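Local coordinates for protein putative prephenate dehydratase (Streptococcus mutans, PDB 4LUB) that probably catalyses the decarboxylating dehydration of prephenate to 3-phenylpyruvate in the biosynthesis of L-phenylalanine, at residues I38-Y41 with Q45-F48; E58-E63 with K224-P229; R228-K231 with Y237-I240. All blocks are in the same frame, centred on the assembly; numbering follows the deposited sequence.

Interaction 1 of 3, residues I38-Y41 with Q45-F48; sequences IKAY and QVCF
Tyr41 turns its CG anti to its own backbone N (chi1 171°), and this swings the ring off helix 34-42 toward the backbone of Cys47. Val46 has chi1 -61°, which sets CG1 beside its own N and leaves CG2 between N and the carbonyl carbon, directed at the helix. The ring of Tyr41 meets Cys47 with its edge, not with a face. Its CE1 comes within 3.2 Å of Cys47 O, which lies near the ring plane and so faces the aromatic hydrogens. Val46 CG2 rests on the last turn of the helix. It is 3.6 Å from Tyr41 N and 4.0 Å from Ala40 CB, and it also reaches Tyr41 CB.

The two segments flank the turn that leads out of the helix. Strand 27-31, helix 34-42 and strand 48-55 form a beta-alpha-beta crossover, with strand 4-8 lying between the two parallel strands in the sheet. This belongs to the dehydratase part of the chain, whose family is grouped with the periplasmic-binding-protein-like folds. Ala40 and Val46 both touch Ala6 of strand 4-8, so they lie between helix and sheet.

Two backbone N-H groups converge on the carbonyl of Ala40. Gln45 N donates to Ala40 O at 3.1 Å, with the N-H bent at 135°. Val46 N reaches the same Ala40 O at 3.4 Å in a weak bond. The aliphatic part of Gln45 closes over the same oxygen, with CB 3.5 Å from Ala40 O. Beyond CG the Gln45 chain is extended, and its NE2 runs back past the helix to lie 4.1 Å from Ala40 CA.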
loop_
_atom_site.group_PDB
_atom_site.type_symbol
_atom_site.label_atom_id
_atom_site.label_comp_id
_atom_site.label_asym_id
_atom_site.label_seq_id
_atom_site.Cartn_x
_atom_site.Cartn_y
_atom_site.Cartn_z
ATOM N N ILE B 38 11.509 -16.234 8.659
ATOM C CA ILE B 38 11.690 -16.666 7.276
ATOM C C ILE B 38 13.098 -17.200 6.989
ATOM O O ILE B 38 13.250 -18.231 6.335
ATOM C CB ILE B 38 11.352 -15.530 6.278
ATOM C CG1 ILE B 38 9.891 -15.100 6.452
ATOM C CG2 ILE B 38 11.555 -16.010 4.851
ATOM C CD1 ILE B 38 9.540 -13.740 5.827
ATOM N N LYS B 39 14.120 -16.513 7.487
ATOM C CA LYS B 39 15.505 -17.001 7.380
ATOM C C LYS B 39 15.711 -18.396 7.977
ATOM O O LYS B 39 16.498 -19.188 7.457
ATOM C CB LYS B 39 16.474 -16.001 8.038
ATOM C CG LYS B 39 16.683 -14.739 7.202
ATOM C CD LYS B 39 17.527 -13.687 7.901
ATOM C CE LYS B 39 18.886 -14.223 8.316
ATOM N NZ LYS B 39 19.658 -13.199 9.086
ATOM N N ALA B 40 15.012 -18.684 9.071
ATOM C CA ALA B 40 15.026 -20.016 9.681
ATOM C C ALA B 40 14.641 -21.123 8.699
ATOM O O ALA B 40 15.195 -22.222 8.730
ATOM C CB ALA B 40 14.103 -20.051 10.890
ATOM N N TYR B 41 13.682 -20.836 7.827
ATOM C CA TYR B 41 13.299 -21.806 6.814
ATOM C C TYR B 41 14.403 -21.919 5.780
ATOM O O TYR B 41 14.763 -23.013 5.351
ATOM C CB TYR B 41 12.007 -21.393 6.116
ATOM C CG TYR B 41 11.677 -22.255 4.922
ATOM C CD1 TYR B 41 10.958 -23.431 5.071
ATOM C CD2 TYR B 41 12.127 -21.916 3.649
ATOM C CE1 TYR B 41 10.657 -24.225 3.985
ATOM C CE2 TYR B 41 11.834 -22.703 2.559
ATOM C CZ TYR B 41 11.096 -23.858 2.734
ATOM O OH TYR B 41 10.806 -24.648 1.647
ATOM N N GLN B 45 16.523 -24.945 9.146
ATOM C CA GLN B 45 16.259 -25.272 10.546
ATOM C C GLN B 45 14.824 -25.736 10.726
ATOM O O GLN B 45 14.523 -26.595 11.558
ATOM C CB GLN B 45 16.517 -24.071 11.452
ATOM C CG GLN B 45 17.771 -23.292 11.131
ATOM C CD GLN B 45 17.967 -22.118 12.071
ATOM O OE1 GLN B 45 17.575 -22.174 13.239
ATOM N NE2 GLN B 45 18.570 -21.047 11.569
ATOM N N VAL B 46 13.935 -25.168 9.924
ATOM C CA VAL B 46 12.522 -25.452 10.069
ATOM C C VAL B 46 11.913 -25.782 8.733
ATOM O O VAL B 46 12.520 -25.628 7.661
ATOM C CB VAL B 46 11.724 -24.301 10.719
ATOM C CG1 VAL B 46 12.240 -24.008 12.130
ATOM C CG2 VAL B 46 11.746 -23.057 9.841
ATOM N N CYS B 47 10.688 -26.259 8.835
ATOM C CA CYS B 47 9.999 -26.879 7.737
ATOM C C CYS B 47 8.977 -25.987 7.047
ATOM O O CYS B 47 8.755 -26.076 5.839
ATOM C CB CYS B 47 9.306 -28.086 8.340
ATOM S SG CYS B 47 10.468 -29.107 9.284
ATOM N N PHE B 48 8.401 -25.107 7.853
ATOM C CA PHE B 48 7.415 -24.108 7.465
ATOM C C PHE B 48 7.668 -22.916 8.362
ATOM O O PHE B 48 8.215 -23.076 9.451
ATOM C CB PHE B 48 5.963 -24.599 7.641
ATOM C CG PHE B 48 5.573 -25.742 6.738
ATOM C CD1 PHE B 48 5.094 -25.498 5.457
ATOM C CD2 PHE B 48 5.672 -27.056 7.171
ATOM C CE1 PHE B 48 4.741 -26.541 4.620
ATOM C CE2 PHE B 48 5.323 -28.100 6.343
ATOM C CZ PHE B 48 4.857 -27.845 5.067
#

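Interaction 2 of 3, residues E58-E63 with K224-P229; sequences EGSVHE and KIESRP
Ser60 is the first residue of 58-63 to meet the segment 224-229 of strand 222-229, and its side chain points straight at it. Lys224 reaches it with an extended chain, and Lys224 NZ donates a hydrogen bond to Ser60 OG. The 2.5 Å between these two atoms is very short, so the exact length is doubtful. The same lysine also forms a salt bridge with Glu54. Glu226 approaches Ser60 as well. Its chain bends at chi2 (107°) and leaves OE1 3.0 Å from Ser60 CB.

Val61 turns the chain at the N-cap of helix 62-70. The contact thus joins the dehydratase part, through the short strand 59-60 and the start of this helix, to strand 222-229 of the ACT domain. It lies at the dimer interface, and the second subunit supplies partners for His62 and Arg228.

His62, in the first turn of the helix, lays its ring flat on the guanidinium of Arg228. The planes are 8° apart and the centres 3.7 Å. Arg228 NH1 lies over the centre of the ring, 3.3 Å above its plane. Arg228 can lie this way because its chain bends at chi2 and chi3. Its other face is covered by Pro229 CD, so the group is sandwiched between ring and proline. Two bonds fix its rotation: NH1 to Glu58 O of the second subunit, and NH2 in a salt bridge with Asp66. The His62 ring is held through ND1 by Glu58 OE1 of the second subunit.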
loop_
_atom_site.group_PDB
_atom_site.type_symbol
_atom_site.label_atom_id
_atom_site.label_comp_id
_atom_site.label_asym_id
_atom_site.label_seq_id
_atom_site.Cartn_x
_atom_site.Cartn_y
_atom_site.Cartn_z
ATOM N N GLU B 58 -4.166 -1.714 10.360
ATOM C CA GLU B 58 -2.864 -1.203 9.924
ATOM C C GLU B 58 -2.531 -1.497 8.459
ATOM O O GLU B 58 -1.792 -0.746 7.820
ATOM C CB GLU B 58 -1.757 -1.774 10.806
ATOM C CG GLU B 58 -1.674 -1.153 12.187
ATOM C CD GLU B 58 -0.889 -2.030 13.136
ATOM O OE1 GLU B 58 -1.153 -3.253 13.157
ATOM O OE2 GLU B 58 0.003 -1.509 13.838
ATOM N N GLY B 59 -3.061 -2.592 7.926
ATOM C CA GLY B 59 -2.762 -2.978 6.556
ATOM C C GLY B 59 -1.669 -4.026 6.426
ATOM O O GLY B 59 -1.382 -4.757 7.368
ATOM N N SER B 60 -1.045 -4.084 5.255
ATOM C CA SER B 60 0.015 -5.049 4.977
ATOM C C SER B 60 1.280 -4.839 5.795
ATOM O O SER B 60 1.719 -3.712 6.008
ATOM C CB SER B 60 0.359 -5.028 3.491
ATOM O OG SER B 60 -0.569 -5.812 2.756
ATOM N N VAL B 61 1.856 -5.942 6.258
ATOM C CA VAL B 61 3.100 -5.903 7.015
ATOM C C VAL B 61 4.274 -5.747 6.049
ATOM O O VAL B 61 4.636 -6.685 5.337
ATOM C CB VAL B 61 3.281 -7.166 7.874
ATOM C CG1 VAL B 61 4.543 -7.058 8.733
ATOM C CG2 VAL B 61 2.047 -7.385 8.751
ATOM N N HIS B 62 4.850 -4.549 6.017
ATOM C CA HIS B 62 5.935 -4.227 5.091
ATOM C C HIS B 62 7.078 -5.238 5.131
ATOM O O HIS B 62 7.521 -5.723 4.082
ATOM C CB HIS B 62 6.483 -2.829 5.378
ATOM C CG HIS B 62 5.474 -1.740 5.191
ATOM N ND1 HIS B 62 5.694 -0.450 5.619
ATOM C CD2 HIS B 62 4.243 -1.750 4.629
ATOM C CE1 HIS B 62 4.637 0.290 5.332
ATOM N NE2 HIS B 62 3.745 -0.473 4.730
ATOM N N GLU B 63 7.576 -5.517 6.335
ATOM C CA GLU B 63 8.674 -6.468 6.524
ATOM C C GLU B 63 8.447 -7.803 5.816
ATOM O O GLU B 63 9.362 -8.341 5.192
ATOM C CB GLU B 63 8.937 -6.725 8.018
ATOM C CG GLU B 63 10.333 -7.312 8.253
ATOM C CD GLU B 63 10.610 -7.674 9.700
ATOM O OE1 GLU B 63 9.825 -7.269 10.589
ATOM O OE2 GLU B 63 11.626 -8.365 9.954
ATOM N N LYS B 224 -7.121 -7.662 -3.426
ATOM C CA LYS B 224 -6.173 -6.783 -2.752
ATOM C C LYS B 224 -5.099 -6.268 -3.693
ATOM O O LYS B 224 -4.625 -7.003 -4.559
ATOM C CB LYS B 224 -5.517 -7.527 -1.584
ATOM C CG LYS B 224 -4.496 -6.717 -0.811
ATOM C CD LYS B 224 -3.698 -7.624 0.103
ATOM C CE LYS B 224 -2.316 -7.053 0.402
ATOM N NZ LYS B 224 -1.679 -7.762 1.556
ATOM N N ILE B 225 -4.707 -5.017 -3.503
ATOM C CA ILE B 225 -3.547 -4.465 -4.178
ATOM C C ILE B 225 -2.798 -3.516 -3.261
ATOM O O ILE B 225 -3.386 -2.634 -2.641
ATOM C CB ILE B 225 -3.900 -3.734 -5.480
ATOM C CG1 ILE B 225 -2.627 -3.157 -6.106
ATOM C CG2 ILE B 225 -4.924 -2.643 -5.223
ATOM C CD1 ILE B 225 -2.694 -2.989 -7.603
ATOM N N GLU B 226 -1.495 -3.713 -3.176
ATOM C CA GLU B 226 -0.657 -2.878 -2.345
ATOM C C GLU B 226 0.653 -2.642 -3.064
ATOM O O GLU B 226 1.231 -3.565 -3.621
ATOM C CB GLU B 226 -0.411 -3.556 -1.000
ATOM C CG GLU B 226 0.416 -2.733 -0.028
ATOM C CD GLU B 226 -0.415 -2.158 1.097
ATOM O OE1 GLU B 226 -1.013 -2.941 1.853
ATOM O OE2 GLU B 226 -0.470 -0.925 1.226
ATOM N N SER B 227 1.119 -1.405 -3.058
ATOM C CA SER B 227 2.407 -1.105 -3.651
ATOM C C SER B 227 3.490 -1.003 -2.584
ATOM O O SER B 227 3.226 -0.646 -1.440
ATOM C CB SER B 227 2.349 0.146 -4.533
ATOM O OG SER B 227 2.358 1.334 -3.774
ATOM N N ARG B 228 4.707 -1.345 -2.979
ATOM C CA ARG B 228 5.862 -1.326 -2.105
ATOM C C ARG B 228 6.985 -0.685 -2.899
ATOM O O ARG B 228 7.041 -0.856 -4.118
ATOM C CB ARG B 228 6.254 -2.747 -1.682
ATOM C CG ARG B 228 5.287 -3.488 -0.721
ATOM C CD ARG B 228 5.034 -2.687 0.539
ATOM N NE ARG B 228 6.270 -2.479 1.273
ATOM C CZ ARG B 228 6.578 -1.358 1.913
ATOM N NH1 ARG B 228 5.724 -0.342 1.908
ATOM N NH2 ARG B 228 7.740 -1.257 2.555
ATOM N N PRO B 229 7.861 0.082 -2.231
ATOM C CA PRO B 229 9.034 0.617 -2.938
ATOM C C PRO B 229 9.880 -0.482 -3.574
ATOM O O PRO B 229 10.143 -1.507 -2.941
ATOM C CB PRO B 229 9.820 1.346 -1.833
ATOM C CG PRO B 229 8.854 1.501 -0.694
ATOM C CD PRO B 229 7.919 0.342 -0.787
#

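Interaction 3 of 3, residues R228-K231 with Y237-I240; sequences RPLK and YFFI
Arg228 and Phe238 form an antiparallel hydrogen-bonded pair, joined by two backbone bonds. Arg228 N donates to Phe238 O at 2.9 Å, and Phe238 N returns a bond to Arg228 O at 3.0 Å. The next pair, Pro229 with Tyr237, is a non-hydrogen-bonded one. Proline fits such a position, since no N-H is needed across the pair.

The main side-chain contact is a CH-pi interaction. Arg228 CB sits over one face of the Phe238 ring, 3.7 Å from its centroid and 29° off the normal. The ring gets there by taking CG between its own N and carbonyl carbon (chi1 74°), which brings the ring alongside Arg228. Phe238 also stacks with Phe69 of helix 62-70.

Strands 222-229 and 237-244 make the beta hairpin in the middle of the beta-alpha-beta-beta-alpha-beta order of the ACT domain. Strand 237-244 also pairs with 189-199, where Phe238 touches Ala197 and Thr199.

Apolar packing closes the turn end of the hairpin. Leu230 CD1 approaches Phe238 from the edge of its ring and lies 3.9 Å from Phe238 CB. Leu230 CB rests on the backbone of Tyr237.

Carbonyl groups meet both rings at their edges. Arg228 O lies in the plane of the Tyr237 ring and 3.2 Å from Tyr237 CB. Pro229 O is 3.7 Å from Phe238 CE2. Tyr237 OH is hydrogen-bonded to Glu54 OE2 of the second subunit.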
loop_
_atom_site.group_PDB
_atom_site.type_symbol
_atom_site.label_atom_id
_atom_site.label_comp_id
_atom_site.label_asym_id
_atom_site.label_seq_id
_atom_site.Cartn_x
_atom_site.Cartn_y
_atom_site.Cartn_z
ATOM N N ARG B 228 4.707 -1.345 -2.979
ATOM C CA ARG B 228 5.862 -1.326 -2.105
ATOM C C ARG B 228 6.985 -0.685 -2.899
ATOM O O ARG B 228 7.041 -0.856 -4.118
ATOM C CB ARG B 228 6.254 -2.747 -1.682
ATOM C CG ARG B 228 5.287 -3.488 -0.721
ATOM C CD ARG B 228 5.034 -2.687 0.539
ATOM N NE ARG B 228 6.270 -2.479 1.273
ATOM C CZ ARG B 228 6.578 -1.358 1.913
ATOM N NH1 ARG B 228 5.724 -0.342 1.908
ATOM N NH2 ARG B 228 7.740 -1.257 2.555
ATOM N N PRO B 229 7.861 0.082 -2.231
ATOM C CA PRO B 229 9.034 0.617 -2.938
ATOM C C PRO B 229 9.880 -0.482 -3.574
ATOM O O PRO B 229 10.143 -1.507 -2.941
ATOM C CB PRO B 229 9.820 1.346 -1.833
ATOM C CG PRO B 229 8.854 1.501 -0.694
ATOM C CD PRO B 229 7.919 0.342 -0.787
ATOM N N LEU B 230 10.292 -0.264 -4.819
ATOM C CA LEU B 230 11.228 -1.162 -5.493
ATOM C C LEU B 230 12.629 -1.060 -4.907
ATOM O O LEU B 230 13.491 -1.894 -5.188
ATOM C CB LEU B 230 11.267 -0.867 -6.993
ATOM C CG LEU B 230 11.608 -2.030 -7.924
ATOM C CD1 LEU B 230 10.863 -3.297 -7.541
ATOM C CD2 LEU B 230 11.320 -1.652 -9.371
ATOM N N LYS B 231 12.832 -0.037 -4.079
ATOM C CA LYS B 231 14.144 0.322 -3.545
ATOM C C LYS B 231 15.139 0.612 -4.664
ATOM O O LYS B 231 16.299 0.198 -4.608
ATOM C CB LYS B 231 14.685 -0.769 -2.609
ATOM C CG LYS B 231 13.629 -1.404 -1.722
ATOM C CD LYS B 231 13.474 -0.635 -0.410
ATOM C CE LYS B 231 13.050 -1.551 0.738
ATOM N NZ LYS B 231 11.732 -1.159 1.327
ATOM N N TYR B 237 7.999 0.955 -8.131
ATOM C CA TYR B 237 7.397 0.090 -7.141
ATOM C C TYR B 237 7.218 -1.316 -7.663
ATOM O O TYR B 237 7.266 -1.556 -8.861
ATOM C CB TYR B 237 6.018 0.629 -6.762
ATOM C CG TYR B 237 5.972 2.103 -6.434
ATOM C CD1 TYR B 237 6.235 2.554 -5.154
ATOM C CD2 TYR B 237 5.647 3.040 -7.405
ATOM C CE1 TYR B 237 6.181 3.896 -4.846
ATOM C CE2 TYR B 237 5.591 4.388 -7.106
ATOM C CZ TYR B 237 5.859 4.811 -5.823
ATOM O OH TYR B 237 5.806 6.146 -5.516
ATOM N N PHE B 238 6.986 -2.241 -6.748
ATOM C CA PHE B 238 6.413 -3.519 -7.100
ATOM C C PHE B 238 5.052 -3.592 -6.432
ATOM O O PHE B 238 4.818 -2.958 -5.410
ATOM C CB PHE B 238 7.325 -4.700 -6.754
ATOM C CG PHE B 238 7.402 -5.029 -5.291
ATOM C CD1 PHE B 238 6.536 -5.947 -4.731
ATOM C CD2 PHE B 238 8.367 -4.453 -4.488
ATOM C CE1 PHE B 238 6.617 -6.268 -3.393
ATOM C CE2 PHE B 238 8.455 -4.770 -3.148
ATOM C CZ PHE B 238 7.576 -5.679 -2.598
ATOM N N PHE B 239 4.148 -4.339 -7.034
ATOM C CA PHE B 239 2.777 -4.404 -6.555
ATOM C C PHE B 239 2.399 -5.773 -6.022
ATOM O O PHE B 239 2.586 -6.781 -6.692
ATOM C CB PHE B 239 1.822 -3.978 -7.680
ATOM C CG PHE B 239 2.103 -2.600 -8.198
ATOM C CD1 PHE B 239 1.542 -1.495 -7.583
ATOM C CD2 PHE B 239 2.962 -2.403 -9.262
ATOM C CE1 PHE B 239 1.812 -0.215 -8.041
ATOM C CE2 PHE B 239 3.234 -1.127 -9.724
ATOM C CZ PHE B 239 2.660 -0.035 -9.112
ATOM N N ILE B 240 1.860 -5.789 -4.807
ATOM C CA ILE B 240 1.270 -6.995 -4.243
ATOM C C ILE B 240 -0.192 -7.062 -4.621
ATOM O O ILE B 240 -0.983 -6.203 -4.246
ATOM C CB ILE B 240 1.372 -7.039 -2.717
ATOM C CG1 ILE B 240 2.801 -6.750 -2.286
ATOM C CG2 ILE B 240 0.915 -8.398 -2.198
ATOM C CD1 ILE B 240 3.775 -7.736 -2.886
#

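In the fold
From the N terminus, interaction 1 closes first, with a short turn between helix 34-42 and strand 48-55. Interaction 2 opens ten residues later at 58-63 and waits for 224-229. It closes a loop of 160 residues, including the unmodelled 86-169, and ties the dehydratase part to the ACT domain. Interaction 3 begins on Arg228 and Pro229, where interaction 2 ends, and closes the hairpin to 237-240. The contacts follow in series: none nests inside another, and interactions 2 and 3 overlap in those two residues. Both use strand 222-229 and touch the second subunit. Interaction 1 lies about 23 Å from interaction 2, centre to centre.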